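Cyclic UMP-AMP synthase (Rhodothermus marinus SG0.5JP17-172, PDB 6E0K) uses magnesium to make 3',3'-cUAMP, a second messenger of the bacterial CBASS antiphage defence, from UTP and ATP. Local coordinates at residues A177-T182 with Y186-R191; S237-L242 with Y278-W283; D208-Y213 with E265-E270; E25-A30 with V63-N68. All coordinates share one frame; numbering follows the deposited sequence.

Interaction 1: residues A177-T182 with Y186-R191; sequences AKNQQT and YKPTIR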
loop_
_atom_site.group_PDB
_atom_site.type_symbol
_atom_site.label_atom_id
_atom_site.label_comp_id
_atom_site.label_asym_id
_atom_site.label_seq_id
_atom_site.Cartn_x
_atom_site.Cartn_y
_atom_site.Cartn_z
ATOM N N ALA A 177 -2.230 -10.075 -9.987
ATOM C CA ALA A 177 -1.653 -11.037 -10.921
ATOM C C ALA A 177 -0.912 -12.141 -10.184
ATOM O O ALA A 177 -1.034 -13.318 -10.534
ATOM C CB ALA A 177 -0.711 -10.331 -11.894
ATOM N N LYS A 178 -0.126 -11.781 -9.170
ATOM C CA LYS A 178 0.566 -12.797 -8.393
ATOM C C LYS A 178 -0.431 -13.693 -7.671
ATOM O O LYS A 178 -0.224 -14.907 -7.569
ATOM C CB LYS A 178 1.525 -12.137 -7.397
ATOM C CG LYS A 178 2.427 -13.128 -6.688
ATOM C CD LYS A 178 3.409 -12.397 -5.776
ATOM C CE LYS A 178 4.417 -13.361 -5.162
ATOM N NZ LYS A 178 5.434 -13.790 -6.205
ATOM N N ASN A 179 -1.539 -13.118 -7.190
ATOM C CA ASN A 179 -2.533 -13.954 -6.522
ATOM C C ASN A 179 -3.147 -14.952 -7.497
ATOM O O ASN A 179 -3.367 -16.112 -7.143
ATOM C CB ASN A 179 -3.629 -13.096 -5.874
ATOM C CG ASN A 179 -4.346 -13.832 -4.748
ATOM O OD1 ASN A 179 -3.703 -14.400 -3.871
ATOM N ND2 ASN A 179 -5.682 -13.848 -4.787
ATOM N N GLN A 180 -3.427 -14.522 -8.731
ATOM C CA GLN A 180 -3.963 -15.446 -9.726
ATOM C C GLN A 180 -2.989 -16.576 -9.997
ATOM O O GLN A 180 -3.383 -17.748 -10.072
ATOM C CB GLN A 180 -4.292 -14.702 -11.024
ATOM C CG GLN A 180 -5.351 -13.633 -10.862
ATOM C CD GLN A 180 -6.664 -14.195 -10.362
ATOM O OE1 GLN A 180 -6.985 -14.112 -9.175
ATOM N NE2 GLN A 180 -7.428 -14.774 -11.265
ATOM N N GLN A 181 -1.700 -16.250 -10.102
ATOM C CA GLN A 181 -0.694 -17.224 -10.503
ATOM C C GLN A 181 -0.251 -18.148 -9.371
ATOM O O GLN A 181 0.383 -19.177 -9.634
ATOM C CB GLN A 181 0.500 -16.475 -11.085
ATOM C CG GLN A 181 0.146 -15.842 -12.417
ATOM C CD GLN A 181 0.574 -16.726 -13.542
ATOM O OE1 GLN A 181 1.713 -16.646 -13.990
ATOM N NE2 GLN A 181 -0.312 -17.627 -13.967
ATOM N N THR A 182 -0.583 -17.822 -8.122
ATOM C CA THR A 182 -0.341 -18.698 -6.984
ATOM C C THR A 182 -1.596 -19.438 -6.551
ATOM O O THR A 182 -1.685 -19.845 -5.392
ATOM C CB THR A 182 0.197 -17.902 -5.794
ATOM O OG1 THR A 182 -0.717 -16.839 -5.488
ATOM C CG2 THR A 182 1.569 -17.322 -6.094
ATOM N N TYR A 186 -1.399 -16.138 -2.525
ATOM C CA TYR A 186 -0.545 -15.001 -2.190
ATOM C C TYR A 186 -1.181 -14.097 -1.133
ATOM O O TYR A 186 -0.548 -13.771 -0.124
ATOM C CB TYR A 186 -0.211 -14.216 -3.466
ATOM C CG TYR A 186 0.619 -12.969 -3.240
ATOM C CD1 TYR A 186 1.832 -13.034 -2.552
ATOM C CD2 TYR A 186 0.208 -11.730 -3.731
ATOM C CE1 TYR A 186 2.594 -11.902 -2.351
ATOM C CE2 TYR A 186 0.963 -10.591 -3.529
ATOM C CZ TYR A 186 2.166 -10.691 -2.834
ATOM O OH TYR A 186 2.900 -9.546 -2.634
ATOM N N LYS A 187 -2.431 -13.697 -1.329
ATOM C CA LYS A 187 -3.010 -12.756 -0.370
ATOM C C LYS A 187 -3.267 -13.409 0.989
ATOM O O LYS A 187 -2.971 -12.789 2.017
ATOM C CB LYS A 187 -4.295 -12.131 -0.932
ATOM C CG LYS A 187 -4.058 -11.361 -2.218
ATOM C CD LYS A 187 -3.006 -10.292 -2.058
ATOM C CE LYS A 187 -2.863 -9.483 -3.343
ATOM N NZ LYS A 187 -4.150 -8.833 -3.738
ATOM N N PRO A 188 -3.802 -14.638 1.069
ATOM C CA PRO A 188 -3.886 -15.282 2.392
ATOM C C PRO A 188 -2.539 -15.400 3.072
ATOM O O PRO A 188 -2.465 -15.311 4.304
ATOM C CB PRO A 188 -4.486 -16.665 2.088
ATOM C CG PRO A 188 -5.260 -16.460 0.800
ATOM C CD PRO A 188 -4.455 -15.446 0.019
ATOM N N THR A 189 -1.468 -15.601 2.302
ATOM C CA THR A 189 -0.149 -15.720 2.912
ATOM C C THR A 189 0.304 -14.385 3.491
ATOM O O THR A 189 0.862 -14.341 4.594
ATOM C CB THR A 189 0.857 -16.252 1.883
ATOM O OG1 THR A 189 0.465 -17.582 1.505
ATOM C CG2 THR A 189 2.260 -16.320 2.488
ATOM N N ILE A 190 0.068 -13.284 2.770
ATOM C CA ILE A 190 0.357 -11.966 3.325
ATOM C C ILE A 190 -0.371 -11.780 4.645
ATOM O O ILE A 190 0.208 -11.323 5.639
ATOM C CB ILE A 190 -0.034 -10.860 2.334
ATOM C CG1 ILE A 190 0.900 -10.865 1.121
ATOM C CG2 ILE A 190 0.006 -9.502 3.023
ATOM C CD1 ILE A 190 0.395 -9.910 0.030
ATOM N N ARG A 191 -1.654 -12.138 4.676
ATOM C CA ARG A 191 -2.426 -11.926 5.895
ATOM C C ARG A 191 -1.915 -12.802 7.027
ATOM O O ARG A 191 -1.846 -12.352 8.174
ATOM C CB ARG A 191 -3.913 -12.181 5.633
ATOM C CG ARG A 191 -4.469 -11.197 4.588
ATOM C CD ARG A 191 -5.993 -11.257 4.483
ATOM N NE ARG A 191 -6.466 -12.614 4.221
ATOM C CZ ARG A 191 -6.899 -13.060 3.042
ATOM N NH1 ARG A 191 -6.967 -12.258 1.985
ATOM N NH2 ARG A 191 -7.292 -14.333 2.934
#
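N179 and Y186 stand 4.9 Å apart, CA to CA, at a corner where helix segment 177-181 gives way to helix segment 186-191, the short axes coming within 9.4 Å and their N-to-C directions 108° apart. The two sides meet through one ring and two side-chain oxygens. K178 lies across the Y186 ring: its CD sits 3.4 Å above the ring plane, over the centre, which makes a CH-pi contact. I190 CD1 covers the opposite face nearer the rim, and the phenol is held between them. With chi1 at -172° and the next two torsions also extended, the K178 chain runs over the ring and bends only at chi4, lifting NZ away from the ring face, where D224 holds it in a salt bridge; the attraction of NZ to the ring itself is at most weak. N179 OD1 accepts the K187 N-H at 2.9 Å in a nearly straight bond (166°), although the donor lies above the carbonyl plane. T182 OG1 takes a weak, more bent bond from Y186 N at 3.1 Å. Side-chain oxygens at and just past the end of one helix thus take up the K187 amide firmly and the Y186 amide weakly, fastening the second helix start to the first.

Interaction 2: residues S237-L242 with Y278-W283; sequences SVINWL and YMDDLW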
loop_
_atom_site.group_PDB
_atom_site.type_symbol
_atom_site.label_atom_id
_atom_site.label_comp_id
_atom_site.label_asym_id
_atom_site.label_seq_id
_atom_site.Cartn_x
_atom_site.Cartn_y
_atom_site.Cartn_z
ATOM N N SER A 237 8.467 -22.434 3.487
ATOM C CA SER A 237 9.087 -22.256 2.176
ATOM C C SER A 237 9.371 -20.788 1.902
ATOM O O SER A 237 10.423 -20.446 1.347
ATOM C CB SER A 237 8.203 -22.840 1.070
ATOM O OG SER A 237 8.121 -24.256 1.187
ATOM N N VAL A 238 8.452 -19.904 2.302
ATOM C CA VAL A 238 8.655 -18.474 2.091
ATOM C C VAL A 238 9.817 -17.973 2.941
ATOM O O VAL A 238 10.727 -17.296 2.441
ATOM C CB VAL A 238 7.357 -17.695 2.395
ATOM C CG1 VAL A 238 7.643 -16.215 2.530
ATOM C CG2 VAL A 238 6.304 -17.961 1.302
ATOM N N ILE A 239 9.800 -18.291 4.242
ATOM C CA ILE A 239 10.809 -17.742 5.144
ATOM C C ILE A 239 12.182 -18.309 4.813
ATOM O O ILE A 239 13.183 -17.588 4.833
ATOM C CB ILE A 239 10.437 -18.000 6.618
ATOM C CG1 ILE A 239 9.184 -17.200 7.010
ATOM C CG2 ILE A 239 11.638 -17.687 7.540
ATOM C CD1 ILE A 239 9.352 -15.667 6.930
ATOM N N ASN A 240 12.250 -19.596 4.479
ATOM C CA ASN A 240 13.545 -20.178 4.145
ATOM C C ASN A 240 14.114 -19.610 2.851
ATOM O O ASN A 240 15.334 -19.438 2.745
ATOM C CB ASN A 240 13.439 -21.694 4.077
ATOM C CG ASN A 240 13.453 -22.318 5.457
ATOM O OD1 ASN A 240 14.149 -21.832 6.353
ATOM N ND2 ASN A 240 12.685 -23.378 5.643
ATOM N N TRP A 241 13.267 -19.313 1.865
ATOM C CA TRP A 241 13.783 -18.686 0.652
ATOM C C TRP A 241 14.295 -17.277 0.938
ATOM O O TRP A 241 15.366 -16.891 0.454
ATOM C CB TRP A 241 12.712 -18.659 -0.441
ATOM C CG TRP A 241 13.238 -18.105 -1.732
ATOM C CD1 TRP A 241 13.851 -18.806 -2.732
ATOM C CD2 TRP A 241 13.223 -16.735 -2.158
ATOM N NE1 TRP A 241 14.215 -17.961 -3.754
ATOM C CE2 TRP A 241 13.852 -16.684 -3.419
ATOM C CE3 TRP A 241 12.744 -15.545 -1.594
ATOM C CZ2 TRP A 241 13.999 -15.495 -4.131
ATOM C CZ3 TRP A 241 12.899 -14.361 -2.297
ATOM C CH2 TRP A 241 13.522 -14.344 -3.554
ATOM N N LEU A 242 13.548 -16.493 1.719
ATOM C CA LEU A 242 13.983 -15.135 2.045
ATOM C C LEU A 242 15.307 -15.134 2.809
ATOM O O LEU A 242 16.155 -14.255 2.598
ATOM C CB LEU A 242 12.891 -14.420 2.851
ATOM C CG LEU A 242 11.680 -13.956 2.029
ATOM C CD1 LEU A 242 10.524 -13.587 2.942
ATOM C CD2 LEU A 242 12.051 -12.771 1.132
ATOM N N TYR A 278 12.386 -13.130 13.728
ATOM C CA TYR A 278 11.229 -13.267 14.603
ATOM C C TYR A 278 10.292 -14.366 14.105
ATOM O O TYR A 278 9.705 -15.101 14.908
ATOM C CB TYR A 278 10.493 -11.921 14.737
ATOM C CG TYR A 278 11.064 -11.011 15.816
ATOM C CD1 TYR A 278 12.254 -10.320 15.615
ATOM C CD2 TYR A 278 10.406 -10.848 17.030
ATOM C CE1 TYR A 278 12.768 -9.479 16.598
ATOM C CE2 TYR A 278 10.914 -10.022 18.014
ATOM C CZ TYR A 278 12.093 -9.345 17.799
ATOM O OH TYR A 278 12.617 -8.514 18.779
ATOM N N MET A 279 10.167 -14.524 12.785
ATOM C CA MET A 279 9.357 -15.621 12.259
ATOM C C MET A 279 9.988 -16.970 12.567
ATOM O O MET A 279 9.282 -17.916 12.928
ATOM C CB MET A 279 9.163 -15.455 10.754
ATOM C CG MET A 279 8.301 -14.253 10.390
ATOM S SD MET A 279 6.597 -14.293 11.057
ATOM C CE MET A 279 6.732 -13.122 12.406
ATOM N N ASP A 280 11.316 -17.071 12.438
ATOM C CA ASP A 280 12.020 -18.288 12.828
ATOM C C ASP A 280 11.735 -18.639 14.283
ATOM O O ASP A 280 11.434 -19.793 14.611
ATOM C CB ASP A 280 13.523 -18.097 12.644
ATOM C CG ASP A 280 14.018 -18.434 11.255
ATOM O OD1 ASP A 280 13.345 -19.175 10.508
ATOM O OD2 ASP A 280 15.135 -17.969 10.924
ATOM N N ASP A 281 11.886 -17.656 15.179
ATOM C CA ASP A 281 11.712 -17.913 16.608
ATOM C C ASP A 281 10.281 -18.311 16.923
ATOM O O ASP A 281 10.047 -19.189 17.761
ATOM C CB ASP A 281 12.074 -16.677 17.435
ATOM C CG ASP A 281 13.551 -16.390 17.479
ATOM O OD1 ASP A 281 14.363 -17.286 17.166
ATOM O OD2 ASP A 281 13.891 -15.247 17.859
ATOM N N LEU A 282 9.308 -17.647 16.291
ATOM C CA LEU A 282 7.904 -18.007 16.480
ATOM C C LEU A 282 7.668 -19.462 16.109
ATOM O O LEU A 282 7.040 -20.226 16.860
ATOM C CB LEU A 282 7.032 -17.084 15.623
ATOM C CG LEU A 282 5.552 -17.407 15.520
ATOM C CD1 LEU A 282 4.885 -17.172 16.875
ATOM C CD2 LEU A 282 4.939 -16.505 14.451
ATOM N N TRP A 283 8.207 -19.869 14.964
ATOM C CA TRP A 283 8.035 -21.227 14.466
ATOM C C TRP A 283 8.705 -22.245 15.381
ATOM O O TRP A 283 8.068 -23.211 15.819
ATOM C CB TRP A 283 8.616 -21.323 13.052
ATOM C CG TRP A 283 8.361 -22.644 12.419
ATOM C CD1 TRP A 283 9.191 -23.733 12.411
ATOM C CD2 TRP A 283 7.172 -23.036 11.731
ATOM N NE1 TRP A 283 8.595 -24.772 11.729
ATOM C CE2 TRP A 283 7.351 -24.372 11.314
ATOM C CE3 TRP A 283 5.976 -22.379 11.410
ATOM C CZ2 TRP A 283 6.375 -25.065 10.603
ATOM C CZ3 TRP A 283 5.012 -23.072 10.701
ATOM C CH2 TRP A 283 5.219 -24.397 10.306
#
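Helix-to-helix packing in the C-terminal part of the enzyme, which contains helices but no strands, brings I239, on helix 231-244, against M279 and D280 of helix 269-285. The nearest CA atoms, of I239 and M279, are 7.6 Å apart, and the contacts are all between side chains. I239 makes them with both of its branches. CD1, at the end of the longer one, rests 3.8 Å from M279 CB and 3.9 Å from M279 CG, the two side chains being nearly perpendicular. The methionine offers only the root of its chain here, since bends at chi2 and chi3 lead its sulfur and CE away from the isoleucine. Helix 186-202 packs on the same pair, with F193 on I239 and L200 on M279, so the contact is one edge of a three-helix apolar cluster. The shorter branch of I239 is turned anti to the backbone N (CG1, by contrast, has chi1 -67°) and reaches D280: CG2 lies 3.7 Å from OD1, the two side chains running antiparallel past one another. This is a plain van der Waals touch of a methyl on a carboxylate oxygen. The charge of D280 is answered by K243, further along helix 231-244, which forms a salt bridge with OD2.

Interaction 3: residues D208-Y213 with E265-E270; sequences DLAPSY and EQWSEE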
loop_
_atom_site.group_PDB
_atom_site.type_symbol
_atom_site.label_atom_id
_atom_site.label_comp_id
_atom_site.label_asym_id
_atom_site.label_seq_id
_atom_site.Cartn_x
_atom_site.Cartn_y
_atom_site.Cartn_z
ATOM N N ASP A 208 7.562 -1.825 14.957
ATOM C CA ASP A 208 7.855 -1.754 13.533
ATOM C C ASP A 208 8.461 -3.049 12.999
ATOM O O ASP A 208 9.270 -3.018 12.069
ATOM C CB ASP A 208 8.764 -0.559 13.240
ATOM C CG ASP A 208 10.096 -0.630 13.969
ATOM O OD1 ASP A 208 10.276 -1.505 14.842
ATOM O OD2 ASP A 208 10.974 0.209 13.667
ATOM N N LEU A 209 8.059 -4.189 13.562
ATOM C CA LEU A 209 8.614 -5.473 13.139
ATOM C C LEU A 209 8.416 -5.718 11.646
ATOM O O LEU A 209 9.318 -6.219 10.968
ATOM C CB LEU A 209 7.974 -6.592 13.957
ATOM C CG LEU A 209 8.422 -8.016 13.635
ATOM C CD1 LEU A 209 9.908 -8.183 13.913
ATOM C CD2 LEU A 209 7.614 -8.957 14.481
ATOM N N ALA A 210 7.249 -5.370 11.109
ATOM C CA ALA A 210 7.088 -5.490 9.664
ATOM C C ALA A 210 5.937 -4.616 9.192
ATOM O O ALA A 210 4.798 -5.086 9.085
ATOM C CB ALA A 210 6.855 -6.945 9.253
ATOM N N PRO A 211 6.198 -3.342 8.907
ATOM C CA PRO A 211 5.132 -2.459 8.422
ATOM C C PRO A 211 4.450 -3.065 7.205
ATOM O O PRO A 211 5.101 -3.646 6.334
ATOM C CB PRO A 211 5.875 -1.164 8.077
ATOM C CG PRO A 211 7.144 -1.220 8.899
ATOM C CD PRO A 211 7.505 -2.672 8.956
ATOM N N SER A 212 3.120 -2.912 7.146
ATOM C CA SER A 212 2.311 -3.697 6.215
ATOM C C SER A 212 2.769 -3.539 4.770
ATOM O O SER A 212 2.922 -4.525 4.041
ATOM C CB SER A 212 0.841 -3.301 6.337
ATOM O OG SER A 212 0.319 -3.716 7.592
ATOM N N TYR A 213 2.975 -2.306 4.328
ATOM C CA TYR A 213 3.346 -2.112 2.933
ATOM C C TYR A 213 4.684 -2.776 2.621
ATOM O O TYR A 213 4.827 -3.461 1.600
ATOM C CB TYR A 213 3.379 -0.617 2.616
ATOM C CG TYR A 213 3.934 -0.287 1.253
ATOM C CD1 TYR A 213 3.152 -0.443 0.116
ATOM C CD2 TYR A 213 5.228 0.191 1.108
ATOM C CE1 TYR A 213 3.640 -0.120 -1.136
ATOM C CE2 TYR A 213 5.739 0.508 -0.150
ATOM C CZ TYR A 213 4.931 0.340 -1.268
ATOM O OH TYR A 213 5.413 0.657 -2.525
ATOM N N GLU A 265 10.961 6.362 2.745
ATOM C CA GLU A 265 10.033 5.667 1.859
ATOM C C GLU A 265 10.436 4.213 1.624
ATOM O O GLU A 265 9.632 3.424 1.114
ATOM C CB GLU A 265 9.950 6.402 0.516
ATOM C CG GLU A 265 9.347 7.812 0.578
ATOM C CD GLU A 265 10.233 8.824 1.299
ATOM O OE1 GLU A 265 11.475 8.680 1.254
ATOM O OE2 GLU A 265 9.681 9.759 1.919
ATOM N N GLN A 266 11.662 3.845 1.968
ATOM C CA GLN A 266 12.181 2.509 1.751
ATOM C C GLN A 266 12.410 1.815 3.085
ATOM O O GLN A 266 12.524 2.455 4.136
ATOM C CB GLN A 266 13.488 2.572 0.956
ATOM C CG GLN A 266 13.309 3.317 -0.350
ATOM C CD GLN A 266 14.615 3.664 -0.995
ATOM O OE1 GLN A 266 15.446 4.357 -0.408
ATOM N NE2 GLN A 266 14.816 3.180 -2.212
ATOM N N TRP A 267 12.486 0.495 3.022
ATOM C CA TRP A 267 12.782 -0.322 4.187
ATOM C C TRP A 267 14.297 -0.477 4.293
ATOM O O TRP A 267 15.062 0.169 3.572
ATOM C CB TRP A 267 12.072 -1.667 4.073
ATOM C CG TRP A 267 11.686 -2.290 5.387
ATOM C CD1 TRP A 267 11.664 -1.685 6.609
ATOM C CD2 TRP A 267 11.237 -3.635 5.593
ATOM N NE1 TRP A 267 11.236 -2.576 7.569
ATOM C CE2 TRP A 267 10.968 -3.779 6.970
ATOM C CE3 TRP A 267 11.037 -4.734 4.743
ATOM C CZ2 TRP A 267 10.505 -4.983 7.521
ATOM C CZ3 TRP A 267 10.573 -5.925 5.283
ATOM C CH2 TRP A 267 10.315 -6.039 6.668
ATOM N N SER A 268 14.757 -1.333 5.194
ATOM C CA SER A 268 16.168 -1.663 5.263
ATOM C C SER A 268 16.314 -3.174 5.301
ATOM O O SER A 268 15.450 -3.885 5.824
ATOM C CB SER A 268 16.852 -1.012 6.472
ATOM O OG SER A 268 16.595 -1.718 7.674
ATOM N N GLU A 269 17.393 -3.665 4.688
ATOM C CA GLU A 269 17.647 -5.100 4.706
ATOM C C GLU A 269 17.763 -5.610 6.132
ATOM O O GLU A 269 17.312 -6.718 6.442
ATOM C CB GLU A 269 18.921 -5.433 3.936
ATOM C CG GLU A 269 18.831 -5.175 2.446
ATOM C CD GLU A 269 20.032 -5.722 1.724
ATOM O OE1 GLU A 269 20.485 -6.825 2.101
ATOM O OE2 GLU A 269 20.539 -5.042 0.804
ATOM N N GLU A 270 18.351 -4.813 7.022
ATOM C CA GLU A 270 18.500 -5.267 8.397
ATOM C C GLU A 270 17.146 -5.431 9.077
ATOM O O GLU A 270 16.947 -6.375 9.854
ATOM C CB GLU A 270 19.389 -4.304 9.179
ATOM C CG GLU A 270 19.827 -4.864 10.510
ATOM C CD GLU A 270 20.773 -6.058 10.381
ATOM O OE1 GLU A 270 21.294 -6.320 9.263
ATOM O OE2 GLU A 270 20.990 -6.746 11.396
HETATM O O HOH W 1 10.678 -1.568 10.300
#
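W267 carries its side of the contact, with the backbone and proline ring of residues 209-211 facing it. CB leaves the backbone on the side of 208-213, and chi1 at -150° with chi2 at 14° brings the NE1 and CZ2 side of the indole up to residues 209-211. Past CG and CD1, the nitrogen NE1 is the first atom to find polar company. It donates to a water at 3.0 Å, which lies in the plane of the indole and in turn donates to D208 O at 2.7 Å, so a single water satisfies the indole N-H and ties the two segments. NE1 also has P211 CD 4.0 Å away, and the same methylene sits 4.1 Å from CE2, reached obliquely. At CZ2 the edge of the six-membered ring meets L209 O, 3.8 Å off and in the ring plane. CH2, at the far end, comes 4.4 Å from the methyl CB of A210. F214, in the first turn of helix 212-220, stacks on the indole. P211 is the N-cap residue of that helix, and the two segments contain S212 and E265, both ATP-binding residues; W267 thus packs on the residues that lead into the helix whose first residue, S212, belongs to the nucleotide site.

Interaction 4: residues E25-A30 with V63-N68; sequences ESIRAA and VVVQLN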
loop_
_atom_site.group_PDB
_atom_site.type_symbol
_atom_site.label_atom_id
_atom_site.label_comp_id
_atom_site.label_asym_id
_atom_site.label_seq_id
_atom_site.Cartn_x
_atom_site.Cartn_y
_atom_site.Cartn_z
ATOM N N GLU A 25 -17.635 4.435 -1.084
ATOM C CA GLU A 25 -18.818 4.921 -1.785
ATOM C C GLU A 25 -19.292 6.244 -1.205
ATOM O O GLU A 25 -19.773 7.106 -1.942
ATOM C CB GLU A 25 -19.931 3.873 -1.716
ATOM C CG GLU A 25 -19.565 2.570 -2.426
ATOM C CD GLU A 25 -20.600 1.468 -2.239
ATOM O OE1 GLU A 25 -21.650 1.720 -1.609
ATOM O OE2 GLU A 25 -20.358 0.343 -2.732
ATOM N N SER A 26 -19.119 6.437 0.105
ATOM C CA SER A 26 -19.483 7.712 0.724
ATOM C C SER A 26 -18.622 8.864 0.208
ATOM O O SER A 26 -19.151 9.919 -0.164
ATOM C CB SER A 26 -19.370 7.596 2.246
ATOM O OG SER A 26 -19.745 8.811 2.876
ATOM N N ILE A 27 -17.293 8.698 0.212
ATOM C CA ILE A 27 -16.418 9.738 -0.336
ATOM C C ILE A 27 -16.786 10.034 -1.786
ATOM O O ILE A 27 -16.858 11.201 -2.202
ATOM C CB ILE A 27 -14.944 9.322 -0.211
ATOM C CG1 ILE A 27 -14.554 9.111 1.265
ATOM C CG2 ILE A 27 -14.048 10.359 -0.895
ATOM C CD1 ILE A 27 -14.546 10.387 2.083
ATOM N N ARG A 28 -17.017 8.982 -2.577
ATOM C CA ARG A 28 -17.389 9.180 -3.976
ATOM C C ARG A 28 -18.673 9.984 -4.088
ATOM O O ARG A 28 -18.785 10.888 -4.925
ATOM C CB ARG A 28 -17.545 7.818 -4.657
ATOM C CG ARG A 28 -18.000 7.877 -6.098
ATOM C CD ARG A 28 -18.063 6.460 -6.660
ATOM N NE ARG A 28 -16.730 5.968 -7.009
ATOM C CZ ARG A 28 -16.398 4.684 -7.074
ATOM N NH1 ARG A 28 -17.303 3.750 -6.802
ATOM N NH2 ARG A 28 -15.162 4.334 -7.407
ATOM N N ALA A 29 -19.658 9.676 -3.244
ATOM C CA ALA A 29 -20.920 10.395 -3.303
ATOM C C ALA A 29 -20.749 11.859 -2.911
ATOM O O ALA A 29 -21.405 12.739 -3.476
ATOM C CB ALA A 29 -21.940 9.699 -2.393
ATOM N N ALA A 30 -19.871 12.137 -1.942
ATOM C CA ALA A 30 -19.589 13.520 -1.571
ATOM C C ALA A 30 -19.031 14.294 -2.762
ATOM O O ALA A 30 -19.447 15.424 -3.046
ATOM C CB ALA A 30 -18.610 13.553 -0.395
ATOM N N VAL A 63 -8.130 6.110 0.861
ATOM C CA VAL A 63 -8.860 6.532 -0.324
ATOM C C VAL A 63 -7.962 7.435 -1.154
ATOM O O VAL A 63 -7.266 8.295 -0.610
ATOM C CB VAL A 63 -10.157 7.272 0.061
ATOM C CG1 VAL A 63 -10.940 7.697 -1.185
ATOM C CG2 VAL A 63 -11.008 6.392 0.988
ATOM N N VAL A 64 -7.989 7.245 -2.469
ATOM C CA VAL A 64 -7.256 8.092 -3.407
ATOM C C VAL A 64 -8.260 8.918 -4.207
ATOM O O VAL A 64 -9.186 8.367 -4.808
ATOM C CB VAL A 64 -6.386 7.250 -4.353
ATOM C CG1 VAL A 64 -5.586 8.175 -5.265
ATOM C CG2 VAL A 64 -5.443 6.347 -3.574
ATOM N N VAL A 65 -8.068 10.234 -4.220
ATOM C CA VAL A 65 -8.879 11.151 -5.014
ATOM C C VAL A 65 -7.941 11.748 -6.056
ATOM O O VAL A 65 -7.068 12.560 -5.723
ATOM C CB VAL A 65 -9.534 12.217 -4.126
ATOM C CG1 VAL A 65 -10.236 13.259 -4.966
ATOM C CG2 VAL A 65 -10.549 11.542 -3.202
ATOM N N GLN A 66 -8.072 11.308 -7.305
ATOM C CA GLN A 66 -7.047 11.537 -8.324
ATOM C C GLN A 66 -7.619 12.320 -9.497
ATOM O O GLN A 66 -8.590 11.887 -10.132
ATOM C CB GLN A 66 -6.462 10.205 -8.799
ATOM C CG GLN A 66 -5.480 10.375 -9.958
ATOM C CD GLN A 66 -4.746 9.090 -10.287
ATOM O OE1 GLN A 66 -4.337 8.348 -9.385
ATOM N NE2 GLN A 66 -4.545 8.827 -11.577
ATOM N N LEU A 67 -7.004 13.464 -9.797
ATOM C CA LEU A 67 -7.393 14.260 -10.953
ATOM C C LEU A 67 -6.706 13.710 -12.193
ATOM O O LEU A 67 -5.486 13.516 -12.194
ATOM C CB LEU A 67 -7.002 15.721 -10.737
ATOM C CG LEU A 67 -7.438 16.661 -11.847
ATOM C CD1 LEU A 67 -8.943 16.751 -11.855
ATOM C CD2 LEU A 67 -6.786 18.033 -11.681
ATOM N N ASN A 68 -7.487 13.445 -13.245
ATOM C CA ASN A 68 -6.955 12.883 -14.482
ATOM C C ASN A 68 -7.100 13.791 -15.689
ATOM O O ASN A 68 -6.679 13.405 -16.786
ATOM C CB ASN A 68 -7.631 11.541 -14.784
ATOM C CG ASN A 68 -7.205 10.462 -13.830
ATOM O OD1 ASN A 68 -6.011 10.283 -13.598
ATOM N ND2 ASN A 68 -8.168 9.735 -13.268
#
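I27 of helix 18-32 lies over V63 and V65 of strand 61-68, a helix-on-sheet contact of the nucleotidyltransferase core. The strand is the one that follows D60 and includes D62, both magnesium ligands, and V63 is hydrogen-bonded through its backbone to D129, the third. Strand alternation sets the orientation: V63 and V65 both set CB on the helix side, while I27 directs its own toward the strand from a CA 8.2 Å away from that of V63. Between them the isoleucine presents a single atom. CG2, placed anti to the backbone N (CG1 has chi1 -61°), stands 4.1 Å from V63 CG1, and the two side chains meet at a slant. V63 CG1 is likewise anti to its own N, at chi1 -179°, which swings this methyl toward the helix. The same I27 CG2 is 4.4 Å from V65 CG2, so it addresses the two valines together, in a loose and wholly apolar touch. Y107 of helix 92-107 also touches I27, and its OH bonds S26 OG. The other side of the strand is polar at its far end: Q66 NE2 donates to N68 OD1 at 2.9 Å, the donor lying in the plane of the N68 side-chain carbonyl, at one of the OD1 lone pairs.

How the interactions relate
From the N terminus, interaction 4 comes first: it closes a 32-residue loop, bringing helix 18-32 onto strand 61-68 in the nucleotidyltransferase core. Interaction 1 closes the shortest, three residues, joining helix 168-181 to helix 186-202. Interaction 3 opens next and spans 51 residues; interaction 2 spans 35 and crosses it, the segments alternating as 208-213, 237-242, 265-270 and 278-283. These two touch, Y278 CG lying 3.6 Å from L209 CD1. Interaction 2 joins helices 231-244 and 269-285, while interaction 3 ties the residues leading into helices 212-220 and 269-285. Interactions 2 and 4 lie on opposite sides of the chain's centre, their centres 39 Å apart.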